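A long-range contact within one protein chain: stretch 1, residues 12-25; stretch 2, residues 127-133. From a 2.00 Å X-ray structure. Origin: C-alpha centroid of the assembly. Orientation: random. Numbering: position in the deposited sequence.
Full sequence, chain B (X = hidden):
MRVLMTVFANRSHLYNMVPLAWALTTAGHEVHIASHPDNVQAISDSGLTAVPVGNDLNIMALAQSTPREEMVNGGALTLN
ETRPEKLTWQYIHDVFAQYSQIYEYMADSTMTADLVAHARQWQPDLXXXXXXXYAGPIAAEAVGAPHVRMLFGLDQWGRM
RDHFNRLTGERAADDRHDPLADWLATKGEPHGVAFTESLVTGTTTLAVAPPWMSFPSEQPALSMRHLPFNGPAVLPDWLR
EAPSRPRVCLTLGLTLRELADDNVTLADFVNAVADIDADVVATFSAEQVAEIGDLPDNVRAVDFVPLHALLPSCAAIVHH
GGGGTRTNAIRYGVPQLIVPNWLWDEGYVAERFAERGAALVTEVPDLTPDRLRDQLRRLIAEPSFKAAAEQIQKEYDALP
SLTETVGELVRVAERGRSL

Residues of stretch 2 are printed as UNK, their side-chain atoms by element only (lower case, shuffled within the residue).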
ATOM      1  N   SER B  12      -5.962  11.196   8.737  1.00 21.36           N
ATOM      2  CA  SER B  12      -5.954  12.100   7.562  1.00 22.24           C
ATOM      3  C   SER B  12      -4.514  12.477   7.201  1.00 21.20           C
ATOM      4  O   SER B  12      -4.176  12.484   6.062  1.00 24.20           O
ATOM      5  CB  SER B  12      -6.728  13.418   7.864  1.00 21.99           C
ATOM      6  OG  SER B  12      -8.089  13.050   8.020  1.00 28.10           O
ATOM      7  N   HIS B  13      -3.707  12.864   8.176  1.00 21.77           N
ATOM      8  CA  HIS B  13      -2.345  13.281   7.855  1.00 22.03           C
ATOM      9  C   HIS B  13      -1.554  12.048   7.469  1.00 22.58           C
ATOM     10  O   HIS B  13      -0.704  12.146   6.589  1.00 23.08           O
ATOM     11  CB  HIS B  13      -1.695  13.984   9.015  1.00 21.08           C
ATOM     12  CG  HIS B  13      -2.179  15.385   9.218  1.00 23.66           C
ATOM     13  ND1 HIS B  13      -1.388  16.479   8.931  1.00 19.23           N
ATOM     14  CD2 HIS B  13      -3.360  15.879   9.728  1.00 20.35           C
ATOM     15  CE1 HIS B  13      -2.057  17.587   9.232  1.00 26.09           C
ATOM     16  NE2 HIS B  13      -3.234  17.246   9.762  1.00 20.09           N
ATOM     17  N   LEU B  14      -1.848  10.880   8.066  1.00 20.62           N
ATOM     18  CA  LEU B  14      -1.289   9.609   7.534  1.00 20.57           C
ATOM     19  C   LEU B  14      -1.612   9.365   6.090  1.00 20.44           C
ATOM     20  O   LEU B  14      -0.669   9.186   5.307  1.00 17.98           O
ATOM     21  CB  LEU B  14      -1.628   8.393   8.385  1.00 20.70           C
ATOM     22  CG  LEU B  14      -1.261   7.063   7.703  1.00 24.27           C
ATOM     23  CD1 LEU B  14       0.251   6.913   7.361  1.00 21.68           C
ATOM     24  CD2 LEU B  14      -1.825   5.839   8.462  1.00 25.47           C
ATOM     25  N   TYR B  15      -2.912   9.323   5.710  1.00 18.63           N
ATOM     26  CA  TYR B  15      -3.321   9.068   4.321  1.00 21.15           C
ATOM     27  C   TYR B  15      -2.729  10.037   3.300  1.00 20.94           C
ATOM     28  O   TYR B  15      -2.564   9.692   2.102  1.00 22.34           O
ATOM     29  CB  TYR B  15      -4.847   9.213   4.194  1.00 20.88           C
ATOM     30  CG  TYR B  15      -5.601   8.100   4.850  1.00 23.07           C
ATOM     31  CD1 TYR B  15      -4.935   7.095   5.594  1.00 22.24           C
ATOM     32  CD2 TYR B  15      -6.989   8.035   4.689  1.00 26.50           C
ATOM     33  CE1 TYR B  15      -5.647   6.056   6.171  1.00 26.64           C
ATOM     34  CE2 TYR B  15      -7.707   7.043   5.273  1.00 30.51           C
ATOM     35  CZ  TYR B  15      -7.045   6.053   5.997  1.00 31.68           C
ATOM     36  OH  TYR B  15      -7.836   5.077   6.547  1.00 34.38           O
ATOM     37  N   ASN B  16      -2.480  11.254   3.745  1.00 19.89           N
ATOM     38  CA  ASN B  16      -1.861  12.266   2.882  1.00 21.17           C
ATOM     39  C   ASN B  16      -0.494  11.734   2.264  1.00 22.23           C
ATOM     40  O   ASN B  16      -0.142  12.042   1.105  1.00 23.04           O
ATOM     41  CB  ASN B  16      -1.646  13.539   3.731  1.00 19.87           C
ATOM     42  CG  ASN B  16      -0.944  14.661   2.956  1.00 21.70           C
ATOM     43  OD1 ASN B  16       0.192  15.069   3.272  1.00 25.84           O
ATOM     44  ND2 ASN B  16      -1.612  15.161   1.960  1.00 16.08           N
ATOM     45  N   MET B  17       0.256  10.951   3.052  1.00 23.15           N
ATOM     46  CA  MET B  17       1.573  10.438   2.618  1.00 24.67           C
ATOM     47  C   MET B  17       1.638   8.967   2.276  1.00 24.51           C
ATOM     48  O   MET B  17       2.699   8.445   1.954  1.00 24.91           O
ATOM     49  CB  MET B  17       2.642  10.806   3.613  1.00 24.46           C
ATOM     50  CG  MET B  17       2.387  10.476   5.040  1.00 27.03           C
ATOM     51  SD  MET B  17       3.696  11.257   6.134  1.00 42.05           S
ATOM     52  CE  MET B  17       4.022   9.678   6.420  1.00 16.13           C
ATOM     53  N   VAL B  18       0.486   8.308   2.221  1.00 23.65           N
ATOM     54  CA  VAL B  18       0.472   6.894   1.930  1.00 21.22           C
ATOM     55  C   VAL B  18       0.901   6.534   0.493  1.00 21.83           C
ATOM     56  O   VAL B  18       1.686   5.643   0.331  1.00 22.06           O
ATOM     57  CB  VAL B  18      -0.890   6.223   2.323  1.00 21.29           C
ATOM     58  CG1 VAL B  18      -1.203   4.918   1.506  1.00 15.70           C
ATOM     59  CG2 VAL B  18      -0.910   5.941   3.841  1.00 19.40           C
ATOM     60  N   PRO B  19       0.324   7.176  -0.523  1.00 21.85           N
ATOM     61  CA  PRO B  19       0.697   6.947  -1.930  1.00 22.79           C
ATOM     62  C   PRO B  19       2.216   7.233  -2.115  1.00 22.98           C
ATOM     63  O   PRO B  19       2.918   6.408  -2.668  1.00 22.19           O
ATOM     64  CB  PRO B  19      -0.217   7.930  -2.682  1.00 20.54           C
ATOM     65  CG  PRO B  19      -1.510   7.974  -1.725  1.00 21.55           C
ATOM     66  CD  PRO B  19      -0.811   8.133  -0.411  1.00 22.17           C
ATOM     67  N   LEU B  20       2.738   8.276  -1.480  1.00 23.93           N
ATOM     68  CA  LEU B  20       4.220   8.539  -1.568  1.00 23.28           C
ATOM     69  C   LEU B  20       5.077   7.428  -0.880  1.00 23.47           C
ATOM     70  O   LEU B  20       6.039   6.930  -1.468  1.00 24.44           O
ATOM     71  CB  LEU B  20       4.565   9.916  -0.979  1.00 21.71           C
ATOM     72  CG  LEU B  20       6.073  10.212  -1.104  1.00 23.25           C
ATOM     73  CD1 LEU B  20       6.500  10.223  -2.564  1.00 25.58           C
ATOM     74  CD2 LEU B  20       6.536  11.416  -0.417  1.00 25.73           C
ATOM     75  N   ALA B  21       4.743   7.036   0.338  1.00 21.91           N
ATOM     76  CA  ALA B  21       5.283   5.796   0.888  1.00 21.98           C
ATOM     77  C   ALA B  21       5.279   4.621  -0.042  1.00 23.89           C
ATOM     78  O   ALA B  21       6.338   3.948  -0.222  1.00 24.99           O
ATOM     79  CB  ALA B  21       4.655   5.431   2.225  1.00 20.93           C
ATOM     80  N   TRP B  22       4.124   4.296  -0.595  1.00 23.09           N
ATOM     81  CA  TRP B  22       4.085   3.175  -1.499  1.00 24.33           C
ATOM     82  C   TRP B  22       4.869   3.334  -2.832  1.00 25.57           C
ATOM     83  O   TRP B  22       5.430   2.331  -3.308  1.00 26.11           O
ATOM     84  CB  TRP B  22       2.652   2.787  -1.825  1.00 23.77           C
ATOM     85  CG  TRP B  22       2.157   1.673  -0.898  1.00 25.27           C
ATOM     86  CD1 TRP B  22       1.246   1.793   0.146  1.00 26.89           C
ATOM     87  CD2 TRP B  22       2.565   0.291  -0.908  1.00 27.08           C
ATOM     88  NE1 TRP B  22       1.056   0.561   0.751  1.00 23.91           N
ATOM     89  CE2 TRP B  22       1.875  -0.364   0.165  1.00 22.56           C
ATOM     90  CE3 TRP B  22       3.449  -0.462  -1.713  1.00 25.66           C
ATOM     91  CZ2 TRP B  22       1.989  -1.747   0.415  1.00 24.40           C
ATOM     92  CZ3 TRP B  22       3.580  -1.853  -1.454  1.00 24.64           C
ATOM     93  CH2 TRP B  22       2.832  -2.480  -0.398  1.00 26.23           C
ATOM     94  N   ALA B  23       4.873   4.539  -3.419  1.00 24.16           N
ATOM     95  CA  ALA B  23       5.738   4.862  -4.611  1.00 24.42           C
ATOM     96  C   ALA B  23       7.206   4.599  -4.261  1.00 24.02           C
ATOM     97  O   ALA B  23       7.883   3.886  -5.000  1.00 25.68           O
ATOM     98  CB  ALA B  23       5.541   6.300  -5.111  1.00 21.70           C
ATOM     99  N   LEU B  24       7.660   5.077  -3.124  1.00 24.11           N
ATOM    100  CA  LEU B  24       9.005   4.779  -2.650  1.00 24.61           C
ATOM    101  C   LEU B  24       9.245   3.266  -2.429  1.00 26.00           C
ATOM    102  O   LEU B  24      10.339   2.708  -2.771  1.00 25.06           O
ATOM    103  CB  LEU B  24       9.280   5.531  -1.376  1.00 23.88           C
ATOM    104  CG  LEU B  24       9.486   7.064  -1.519  1.00 24.79           C
ATOM    105  CD1 LEU B  24       9.339   7.681  -0.105  1.00 19.03           C
ATOM    106  CD2 LEU B  24      10.958   7.423  -2.105  1.00 24.30           C
ATOM    107  N   THR B  25       8.238   2.586  -1.868  1.00 22.77           N
ATOM    108  CA  THR B  25       8.355   1.133  -1.661  1.00 22.94           C
ATOM    109  C   THR B  25       8.501   0.364  -2.992  1.00 23.88           C
ATOM    110  O   THR B  25       9.348  -0.513  -3.105  1.00 26.28           O
ATOM    111  CB  THR B  25       7.160   0.636  -0.817  1.00 22.73           C
ATOM    112  OG1 THR B  25       7.188   1.344   0.450  1.00 17.79           O
ATOM    113  CG2 THR B  25       7.254  -0.872  -0.531  1.00 24.38           C
ATOM    114  N   UNK B 127      14.770  11.674   5.656  1.00 29.31           N
ATOM    115  CA  UNK B 127      13.564  11.811   6.514  1.00 27.36           C
ATOM    116  C   UNK B 127      12.475  12.635   5.772  1.00 28.59           C
ATOM    117  O   UNK B 127      12.774  13.721   5.161  1.00 26.91           O
ATOM    118  c   UNK B 127      12.571  12.567   8.835  1.00 26.69           C
ATOM    119  c   UNK B 127      14.914  11.311   8.598  1.00 25.77           C
ATOM    120  c   UNK B 127      13.899  12.312   7.912  1.00 28.31           C
ATOM    121  N   UNK B 128      11.240  12.097   5.732  1.00 26.31           N
ATOM    122  CA  UNK B 128      10.047  12.840   5.138  1.00 25.52           C
ATOM    123  C   UNK B 128       9.066  13.027   6.290  1.00 26.15           C
ATOM    124  O   UNK B 128       8.595  12.044   6.870  1.00 25.58           O
ATOM    125  c   UNK B 128       8.117  12.949   3.463  1.00 28.96           C
ATOM    126  c   UNK B 128       9.352  12.119   4.006  1.00 25.26           C
ATOM    127  c   UNK B 128       9.800  10.941   1.788  1.00 26.92           C
ATOM    128  c   UNK B 128      10.376  11.766   2.856  1.00 25.35           C
ATOM    129  N   UNK B 129       8.839  14.275   6.689  1.00 24.32           N
ATOM    130  CA  UNK B 129       7.982  14.501   7.860  1.00 23.85           C
ATOM    131  C   UNK B 129       6.741  15.280   7.434  1.00 24.33           C
ATOM    132  O   UNK B 129       6.826  16.341   6.813  1.00 21.87           O
ATOM    133  c   UNK B 129       9.525  16.475   8.606  1.00 25.44           C
ATOM    134  c   UNK B 129       8.664  15.222   8.960  1.00 22.50           C
ATOM    135  n   UNK B 129      11.228  17.832   7.867  1.00 23.41           N
ATOM    136  c   UNK B 129      10.371  20.035   8.747  1.00 26.03           C
ATOM    137  c   UNK B 129       9.227  17.836   8.969  1.00 24.18           C
ATOM    138  c   UNK B 129       8.217  18.434   9.759  1.00 22.19           C
ATOM    139  c   UNK B 129      10.756  16.527   7.874  1.00 24.37           C
ATOM    140  c   UNK B 129       8.278  19.795  10.001  1.00 21.30           C
ATOM    141  c   UNK B 129      10.313  18.651   8.497  1.00 25.35           C
ATOM    142  c   UNK B 129       9.371  20.593   9.493  1.00 23.24           C
ATOM    143  N   UNK B 130       5.592  14.769   7.834  1.00 23.95           N
ATOM    144  CA  UNK B 130       4.354  15.579   7.849  1.00 22.79           C
ATOM    145  C   UNK B 130       4.587  16.955   8.494  1.00 22.86           C
ATOM    146  O   UNK B 130       5.195  17.031   9.557  1.00 21.21           O
ATOM    147  o   UNK B 130       1.196  15.817   8.336  1.00 20.40           O
ATOM    148  c   UNK B 130       3.311  14.824   8.630  1.00 21.94           C
ATOM    149  c   UNK B 130       2.147  15.744   9.098  1.00 23.36           C
ATOM    150  o   UNK B 130       2.216  16.354  10.211  1.00 23.62           O
ATOM    151  N   UNK B 131       4.062  18.020   7.855  1.00 22.99           N
ATOM    152  CA  UNK B 131       4.462  19.395   8.184  1.00 21.68           C
ATOM    153  C   UNK B 131       4.144  19.806   9.638  1.00 22.44           C
ATOM    154  O   UNK B 131       4.688  20.782  10.163  1.00 22.62           O
ATOM    155  c   UNK B 131       3.872  20.379   7.173  1.00 20.25           C
ATOM    156  N   UNK B 132       3.247  19.065  10.283  1.00 22.61           N
ATOM    157  CA  UNK B 132       2.905  19.317  11.667  1.00 23.52           C
ATOM    158  C   UNK B 132       3.691  18.450  12.629  1.00 24.02           C
ATOM    159  O   UNK B 132       3.400  18.476  13.834  1.00 21.80           O
ATOM    160  c   UNK B 132       1.016  21.478  11.158  1.00 16.56           C
ATOM    161  c   UNK B 132       1.396  19.088  11.879  1.00 22.83           C
ATOM    162  c   UNK B 132      -0.980  20.038  11.637  1.00 22.10           C
ATOM    163  c   UNK B 132       0.506  20.063  11.104  1.00 22.76           C
ATOM    164  N   UNK B 133       4.621  17.627  12.119  1.00 22.22           N
ATOM    165  CA  UNK B 133       5.267  16.647  12.995  1.00 23.70           C
ATOM    166  C   UNK B 133       6.780  16.969  13.293  1.00 22.84           C
ATOM    167  O   UNK B 133       7.680  16.387  12.668  1.00 22.52           O
ATOM    168  c   UNK B 133       5.638  14.133  13.355  1.00 22.98           C
ATOM    169  o   UNK B 133       3.698  14.932  12.140  1.00 24.57           O
ATOM    170  c   UNK B 133       5.107  15.189  12.358  1.00 23.52           C
TER
HETATM  171  O   HOH W   1       1.012  14.329   6.267  1.00 33.99           O

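Position 127 has three side-chain carbons, one of them carrying the other two. It lies out of reach of stretch 1. This is Val127, in a strand that begins earlier in the chain.

Position 128 has four side-chain carbons. The fork is at the first, and one arm is two carbons long. The end of that arm lies 4.0 Å from Leu20 CD2 and 3.8 Å from Leu24 CD1. This is Ile128, and the arm ends in CD1. Leu20 and Leu24 are one helical turn apart, so both can meet the same methyl group.

Position 129 has one carbon followed by fused five- and six-membered rings, which hold eight carbons and one nitrogen. Its CA-to-CB bond points away from stretch 1. The fused rings identify Trp129. Its NE1 is hydrogen-bonded elsewhere in the structure.

Position 130 has two side-chain carbons, the second carrying two oxygens. One oxygen lies 2.7 Å from His13 ND1, at the edge of the imidazole and near its plane. A short carboxylate fits: this is Asp130. His13 ND1 donates a hydrogen bond to OD1, with an N-H...acceptor angle of 157°. Met17 SD also packs nearby, 4.3 Å from the backbone N of Asp130.

Position 131 has a single side-chain carbon, pointing sideways and not touching stretch 1. It is Ala131.

Position 132 has four side-chain carbons, forked at the second. One terminal carbon lies 3.6 Å from His13 CE1. The later fork separates it from position 128 and gives Leu132; the carbon is CD1. Its backbone N donates to Asp130 OD2 at 2.9 Å.

Position 133 has one carbon carrying an oxygen and another carbon. It is out of reach of stretch 1. This is Thr133. Its OG1 donates to Asp130 OD2 at 2.8 Å, and its N donates to Asp130 O at 2.7 Å, within a type I turn.

The contact has a polar end and an apolar end. At the polar end, Asp130 OD1 accepts from His13 ND1, while OD2 accepts from the turn that follows. The carboxylate is therefore held from both stretches. Water 1 adds a bridge, 2.8 Å from His13 O and 2.6 Å from Asp130 OD1. At the apolar end, Ile128 packs against Leu20 and Leu24. Ile128 and Asp130 both point toward stretch 1, while Trp129 between them points away, as expected along a strand. Together the two stretches bury 309 Å².

Stretch 2 127-133: VIWDALT
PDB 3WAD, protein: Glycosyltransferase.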